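Local coordinates for protein mannose-6-phosphate isomerase (Helicobacter pylori, PDB 2QH5) that probably transfers GMP from GTP to mannose 1-phosphate, making GDP-mannose, through the N-terminal nucleotidyltransferase part modelled here, at residues Gly80-Ser85 with Ala231-Lys236; Phe152-Ser157 with Gly182-Asn187. All blocks are in the same frame, centred on the assembly; numbering follows the deposited sequence. Where two conformers were deposited one is given.

Contact 1: Gly80-Ser85 with Ala231-Lys236; sequences GFLLES and ARLSEK
Ala231 bonds to strand 78-84 through both its N-H and its C=O, in the pattern of parallel strands: its N reaches Phe81 O at 3.2 Å, standing out of that carbonyl's plane, and its O takes the N-H of Leu83 at 2.8 Å, almost straight at 170°. The same Ala231 O also receives a CA-H...O contact from Leu82 CA, at 3.3 Å. Farther along, the backbones part and a side chain takes over: Ser85 OG, rotated between its own N and carbonyl carbon (chi1 33°), donates to Leu233 O at 3.1 Å in the carbonyl plane.

The two strands, running 18° apart, belong to the parallel part of the mixed sheet in this GT-A nucleotidyltransferase domain. Strand 78-84 bonds to strand 53-59 along one edge and to strand 230-233 along the other, and just past the latter Ser234 takes the N-cap position of helix 235-239, its OG bonded to Ser237 OG.

Apolar contacts lie on both sides of the sheet. On one, the side chains of Leu82 and Leu233 cross obliquely and meet methyl to methyl, CD1 to CD1 at 3.7 Å. On the other, Leu83 CB meets Arg232 CB at 3.8 Å. Separately, Arg232 CB comes within 3.1 Å of Leu83 O, a tight approach to a carbonyl oxygen.

Charge enters through Arg232. Its chain bends at chi2 and chi3, bringing NH2 within 3.4 Å of Ser85 CB, while NH2 forms its salt bridge with OE2 of Glu60, a residue that Ser85 also touches.

Contact 2: Phe152-Ser157 with Gly182-Asn187; sequences FGYIES and GGFYFN
An antiparallel pairing joins strand 153-156 to the start of strand 184-194, which follows helix 172-181 through Gly182 and Gly183. Four backbone bonds hold it. Asn187 N reaches Gly153 O at 2.7 Å, from above the carbonyl plane. Ile155 and Tyr185 form the hydrogen-bonded pair, Ile155 N to Tyr185 O at 2.9 Å and Tyr185 N to Ile155 O at 3.0 Å, while Ser157 N closes the far end on Gly183 O at 2.8 Å. A water bridges Gly153 N and Asn187 O.

Strand 153-156 lies between strands 184-194 and 165-168 in the mixed sheet. Its Gly-Tyr-Ile-Glu sequence resembles a segment lining the sugar-phosphate pocket in related nucleotidyltransferases, and probably does so here.

The face bearing Tyr154, Glu156, Phe184 and Phe186 holds most of the rings. Phe186 turns its edge to the face of Tyr154 (ring centroids 5.4 Å apart, planes at 79°); Phe152, just before the strand, completes this aromatic cluster, its CB 3.6 Å from Phe186 CD1. Extended Glu156 makes a CH-pi contact, CG over the Phe184 face, and its OE2 salt-bridges Arg165. On the reverse face, Ile155 CD1 rests against Asn187, and the Tyr185 ring meets Ser157 OG obliquely, CE2 to OG 3.2 Å.

How the contacts relate
Contact 1 and contact 2 sit in the same mixed sheet, on opposite sides of the chain's centre: their own centres are 33 Å apart and their nearest atoms about 18 Å, so they do not touch. In sequence, both segments of contact 2 fall between the two of contact 1. Going across the sheet from strand 78-84, strands 53-59, 5-10 and 106-111 lead to strand 184-194, and the parallel pairing from strand 230-233 through strand 106-111 gives way to antiparallel pairing at strand 184-194. The glycine-rich loop after strand 5-10, the probable nucleotide site as in relatives, is largely unmodelled; contact 2 is the one probably nearer the sugar-phosphate pocket, by analogy with relatives.

Contact 1: Gly80-Ser85 with Ala231-Lys236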
loop_
_atom_site.group_PDB
_atom_site.type_symbol
_atom_site.label_atom_id
_atom_site.label_comp_id
_atom_site.label_asym_id
_atom_site.label_seq_id
_atom_site.Cartn_x
_atom_site.Cartn_y
_atom_site.Cartn_z
ATOM N N GLY A 80 11.039 9.541 -5.066
ATOM C CA GLY A 80 10.190 10.722 -5.009
ATOM C C GLY A 80 9.324 10.686 -3.769
ATOM O O GLY A 80 9.161 9.633 -3.149
ATOM N N PHE A 81 8.772 11.841 -3.406
ATOM C CA PHE A 81 7.901 11.964 -2.243
ATOM C C PHE A 81 6.569 12.575 -2.611
ATOM O O PHE A 81 6.486 13.420 -3.487
ATOM C CB PHE A 81 8.528 12.871 -1.198
ATOM C CG PHE A 81 9.477 12.176 -0.283
ATOM C CD1 PHE A 81 9.080 11.825 1.001
ATOM C CD2 PHE A 81 10.772 11.884 -0.693
ATOM C CE1 PHE A 81 9.970 11.191 1.869
ATOM C CE2 PHE A 81 11.653 11.241 0.158
ATOM C CZ PHE A 81 11.258 10.899 1.443
ATOM N N LEU A 82 5.528 12.135 -1.923
ATOM C CA LEU A 82 4.261 12.817 -1.949
ATOM C C LEU A 82 3.957 13.175 -0.511
ATOM O O LEU A 82 3.706 12.295 0.329
ATOM C CB LEU A 82 3.167 11.929 -2.523
ATOM C CG LEU A 82 1.730 12.366 -2.207
ATOM C CD1 LEU A 82 1.370 13.670 -2.909
ATOM C CD2 LEU A 82 0.753 11.270 -2.549
ATOM N N LEU A 83 3.979 14.473 -0.232
ATOM C CA LEU A 83 3.798 14.966 1.121
ATOM C C LEU A 83 2.345 15.296 1.435
ATOM O O LEU A 83 1.617 15.846 0.618
ATOM C CB LEU A 83 4.713 16.161 1.381
ATOM C CG LEU A 83 6.187 15.867 1.095
ATOM C CD1 LEU A 83 7.038 17.065 1.445
ATOM C CD2 LEU A 83 6.660 14.640 1.857
ATOM N N GLU A 84 1.915 14.928 2.629
ATOM C CA GLU A 84 0.541 15.166 2.990
ATOM C C GLU A 84 0.431 16.190 4.111
ATOM O O GLU A 84 1.167 16.134 5.104
ATOM C CB GLU A 84 -0.160 13.850 3.328
ATOM C CG GLU A 84 -0.133 12.859 2.156
ATOM C CD GLU A 84 -1.160 11.752 2.269
ATOM O OE1 GLU A 84 -1.989 11.619 1.333
ATOM O OE2 GLU A 84 -1.132 11.021 3.285
ATOM N N SER A 85 -0.467 17.153 3.906
ATOM C CA SER A 85 -0.913 18.051 4.961
ATOM C C SER A 85 -1.829 17.259 5.888
ATOM O O SER A 85 -1.523 17.079 7.070
ATOM C CB SER A 85 -1.639 19.261 4.361
ATOM O OG SER A 85 -2.339 18.917 3.171
ATOM N N ALA A 231 6.181 16.494 -4.248
ATOM C CA ALA A 231 4.875 16.987 -4.623
ATOM C C ALA A 231 4.086 17.019 -3.330
ATOM O O ALA A 231 4.235 16.106 -2.520
ATOM C CB ALA A 231 4.228 16.059 -5.615
ATOM N N ARG A 232 3.327 18.092 -3.085
ATOM C CA ARG A 232 2.257 18.030 -2.083
ATOM C C ARG A 232 0.970 18.651 -2.554
ATOM O O ARG A 232 0.936 19.350 -3.565
ATOM C CB ARG A 232 2.644 18.523 -0.672
ATOM C CG ARG A 232 3.515 19.735 -0.530
ATOM C CD ARG A 232 2.746 20.951 -0.024
ATOM N NE ARG A 232 2.056 20.802 1.260
ATOM C CZ ARG A 232 1.137 21.663 1.703
ATOM N NH1 ARG A 232 0.801 22.717 0.971
ATOM N NH2 ARG A 232 0.540 21.476 2.870
ATOM N N LEU A 233 -0.092 18.347 -1.820
ATOM C CA LEU A 233 -1.396 18.926 -2.063
ATOM C C LEU A 233 -1.791 19.806 -0.885
ATOM O O LEU A 233 -1.534 19.460 0.278
ATOM C CB LEU A 233 -2.457 17.839 -2.247
ATOM C CG LEU A 233 -2.207 16.636 -3.148
ATOM C CD1 LEU A 233 -1.877 15.435 -2.291
ATOM C CD2 LEU A 233 -3.465 16.374 -3.956
ATOM N N SER A 234 -2.433 20.931 -1.198
ATOM C CA SER A 234 -2.924 21.874 -0.193
ATOM C C SER A 234 -3.893 21.216 0.773
ATOM O O SER A 234 -4.621 20.291 0.404
ATOM C CB SER A 234 -3.638 23.043 -0.872
ATOM O OG SER A 234 -4.894 22.643 -1.391
ATOM N N GLU A 235 -3.903 21.713 2.005
ATOM C CA GLU A 235 -4.861 21.282 3.014
ATOM C C GLU A 235 -6.285 21.501 2.514
ATOM O O GLU A 235 -7.189 20.732 2.830
ATOM C CB GLU A 235 -4.628 22.051 4.312
ATOM C CG GLU A 235 -5.406 21.508 5.487
ATOM C CD GLU A 235 -5.114 22.242 6.773
ATOM O OE1 GLU A 235 -5.917 22.109 7.723
ATOM O OE2 GLU A 235 -4.087 22.949 6.837
ATOM N N LYS A 236 -6.448 22.553 1.714
ATOM C CA LYS A 236 -7.697 22.911 1.049
ATOM C C LYS A 236 -8.224 21.782 0.157
ATOM O O LYS A 236 -9.395 21.404 0.246
ATOM C CB LYS A 236 -7.474 24.185 0.217
ATOM C CG LYS A 236 -8.677 24.677 -0.593
ATOM C CD LYS A 236 -9.279 25.959 -0.013
ATOM C CE LYS A 236 -10.255 25.684 1.128
ATOM N NZ LYS A 236 -10.847 26.945 1.667
#

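Contact 2: Phe152-Ser157 with Gly182-Asn187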
loop_
_atom_site.group_PDB
_atom_site.type_symbol
_atom_site.label_atom_id
_atom_site.label_comp_id
_atom_site.label_asym_id
_atom_site.label_seq_id
_atom_site.Cartn_x
_atom_site.Cartn_y
_atom_site.Cartn_z
ATOM N N PHE A 152 -8.133 -6.199 11.797
ATOM C CA PHE A 152 -7.615 -6.608 10.491
ATOM C C PHE A 152 -8.689 -6.871 9.438
ATOM O O PHE A 152 -9.879 -6.991 9.754
ATOM C CB PHE A 152 -6.732 -7.848 10.633
ATOM C CG PHE A 152 -5.314 -7.542 11.006
ATOM C CD1 PHE A 152 -4.493 -6.829 10.142
ATOM C CD2 PHE A 152 -4.791 -7.980 12.213
ATOM C CE1 PHE A 152 -3.178 -6.545 10.484
ATOM C CE2 PHE A 152 -3.477 -7.706 12.564
ATOM C CZ PHE A 152 -2.668 -6.987 11.698
ATOM N N GLY A 153 -8.245 -6.947 8.185
ATOM C CA GLY A 153 -9.088 -7.365 7.069
ATOM C C GLY A 153 -9.008 -8.869 6.871
ATOM O O GLY A 153 -7.942 -9.478 7.010
ATOM N N TYR A 154 -10.147 -9.471 6.559
ATOM C CA TYR A 154 -10.221 -10.914 6.391
ATOM C C TYR A 154 -10.462 -11.265 4.937
ATOM O O TYR A 154 -11.445 -10.822 4.334
ATOM C CB TYR A 154 -11.327 -11.507 7.268
ATOM C CG TYR A 154 -10.936 -11.707 8.717
ATOM C CD1 TYR A 154 -10.604 -10.622 9.534
ATOM C CD2 TYR A 154 -10.906 -12.981 9.277
ATOM C CE1 TYR A 154 -10.245 -10.805 10.859
ATOM C CE2 TYR A 154 -10.552 -13.172 10.600
ATOM C CZ TYR A 154 -10.222 -12.082 11.384
ATOM O OH TYR A 154 -9.871 -12.277 12.697
ATOM N N ILE A 155 -9.547 -12.051 4.377
ATOM C CA ILE A 155 -9.703 -12.580 3.025
ATOM C C ILE A 155 -10.174 -14.030 3.093
ATOM O O ILE A 155 -9.495 -14.880 3.675
ATOM C CB ILE A 155 -8.376 -12.544 2.228
ATOM C CG1 ILE A 155 -7.740 -11.156 2.270
ATOM C CG2 ILE A 155 -8.619 -12.973 0.795
ATOM C CD1 ILE A 155 -6.283 -11.141 1.842
ATOM N N GLU A 156 -11.338 -14.312 2.510
ATOM C CA GLU A 156 -11.776 -15.698 2.366
ATOM C C GLU A 156 -11.195 -16.278 1.095
ATOM O O GLU A 156 -11.523 -15.832 -0.002
ATOM C CB GLU A 156 -13.300 -15.834 2.330
ATOM C CG GLU A 156 -13.749 -17.298 2.288
ATOM C CD GLU A 156 -15.248 -17.485 2.446
ATOM O OE1 GLU A 156 -15.744 -18.589 2.143
ATOM O OE2 GLU A 156 -15.935 -16.543 2.882
ATOM N N SER A 157 -10.322 -17.263 1.247
ATOM C CA SER A 157 -9.780 -17.962 0.096
ATOM C C SER A 157 -9.617 -19.443 0.418
ATOM O O SER A 157 -8.741 -19.829 1.198
ATOM C CB SER A 157 -8.459 -17.345 -0.361
ATOM O OG SER A 157 -7.373 -18.164 0.002
ATOM N N GLY A 182 -11.707 -22.157 8.583
ATOM C CA GLY A 182 -10.520 -22.428 7.772
ATOM C C GLY A 182 -10.624 -21.812 6.387
ATOM O O GLY A 182 -11.723 -21.544 5.896
ATOM N N GLY A 183 -9.480 -21.591 5.748
ATOM C CA GLY A 183 -9.452 -20.921 4.448
ATOM C C GLY A 183 -9.625 -19.415 4.581
ATOM O O GLY A 183 -10.096 -18.745 3.651
ATOM N N PHE A 184 -9.246 -18.891 5.746
ATOM C CA PHE A 184 -9.277 -17.456 6.018
ATOM C C PHE A 184 -7.889 -16.913 6.336
ATOM O O PHE A 184 -7.140 -17.506 7.118
ATOM C CB PHE A 184 -10.249 -17.137 7.152
ATOM C CG PHE A 184 -11.642 -16.862 6.683
ATOM C CD1 PHE A 184 -12.595 -17.869 6.669
ATOM C CD2 PHE A 184 -11.998 -15.594 6.234
ATOM C CE1 PHE A 184 -13.886 -17.617 6.226
ATOM C CE2 PHE A 184 -13.287 -15.329 5.793
ATOM C CZ PHE A 184 -14.234 -16.342 5.789
ATOM N N TYR A 185 -7.559 -15.783 5.716
ATOM C CA TYR A 185 -6.258 -15.143 5.886
ATOM C C TYR A 185 -6.419 -13.690 6.346
ATOM O O TYR A 185 -7.418 -13.031 6.035
ATOM C CB TYR A 185 -5.472 -15.164 4.571
ATOM C CG TYR A 185 -5.152 -16.528 3.990
ATOM C CD1 TYR A 185 -3.857 -17.043 4.043
ATOM C CD2 TYR A 185 -6.129 -17.285 3.346
ATOM C CE1 TYR A 185 -3.551 -18.284 3.492
ATOM C CE2 TYR A 185 -5.835 -18.529 2.802
ATOM C CZ TYR A 185 -4.548 -19.020 2.874
ATOM O OH TYR A 185 -4.266 -20.251 2.327
ATOM N N PHE A 186 -5.433 -13.196 7.092
ATOM C CA PHE A 186 -5.338 -11.769 7.388
ATOM C C PHE A 186 -4.876 -11.051 6.136
ATOM O O PHE A 186 -3.929 -11.483 5.475
ATOM C CB PHE A 186 -4.316 -11.491 8.497
ATOM C CG PHE A 186 -4.817 -11.766 9.890
ATOM C CD1 PHE A 186 -6.089 -11.358 10.287
ATOM C CD2 PHE A 186 -3.996 -12.404 10.819
ATOM C CE1 PHE A 186 -6.544 -11.600 11.580
ATOM C CE2 PHE A 186 -4.441 -12.651 12.110
ATOM C CZ PHE A 186 -5.718 -12.245 12.494
ATOM N N ASN A 187 -5.545 -9.956 5.804
ATOM C CA ASN A 187 -5.043 -9.078 4.761
ATOM C C ASN A 187 -3.780 -8.360 5.235
ATOM O O ASN A 187 -3.770 -7.728 6.294
ATOM C CB ASN A 187 -6.109 -8.073 4.332
ATOM C CG ASN A 187 -5.591 -7.088 3.311
ATOM O OD1 ASN A 187 -4.709 -7.410 2.505
ATOM N ND2 ASN A 187 -6.120 -5.872 3.346
HETATM O O HOH W 1 -6.169 -5.678 6.789
#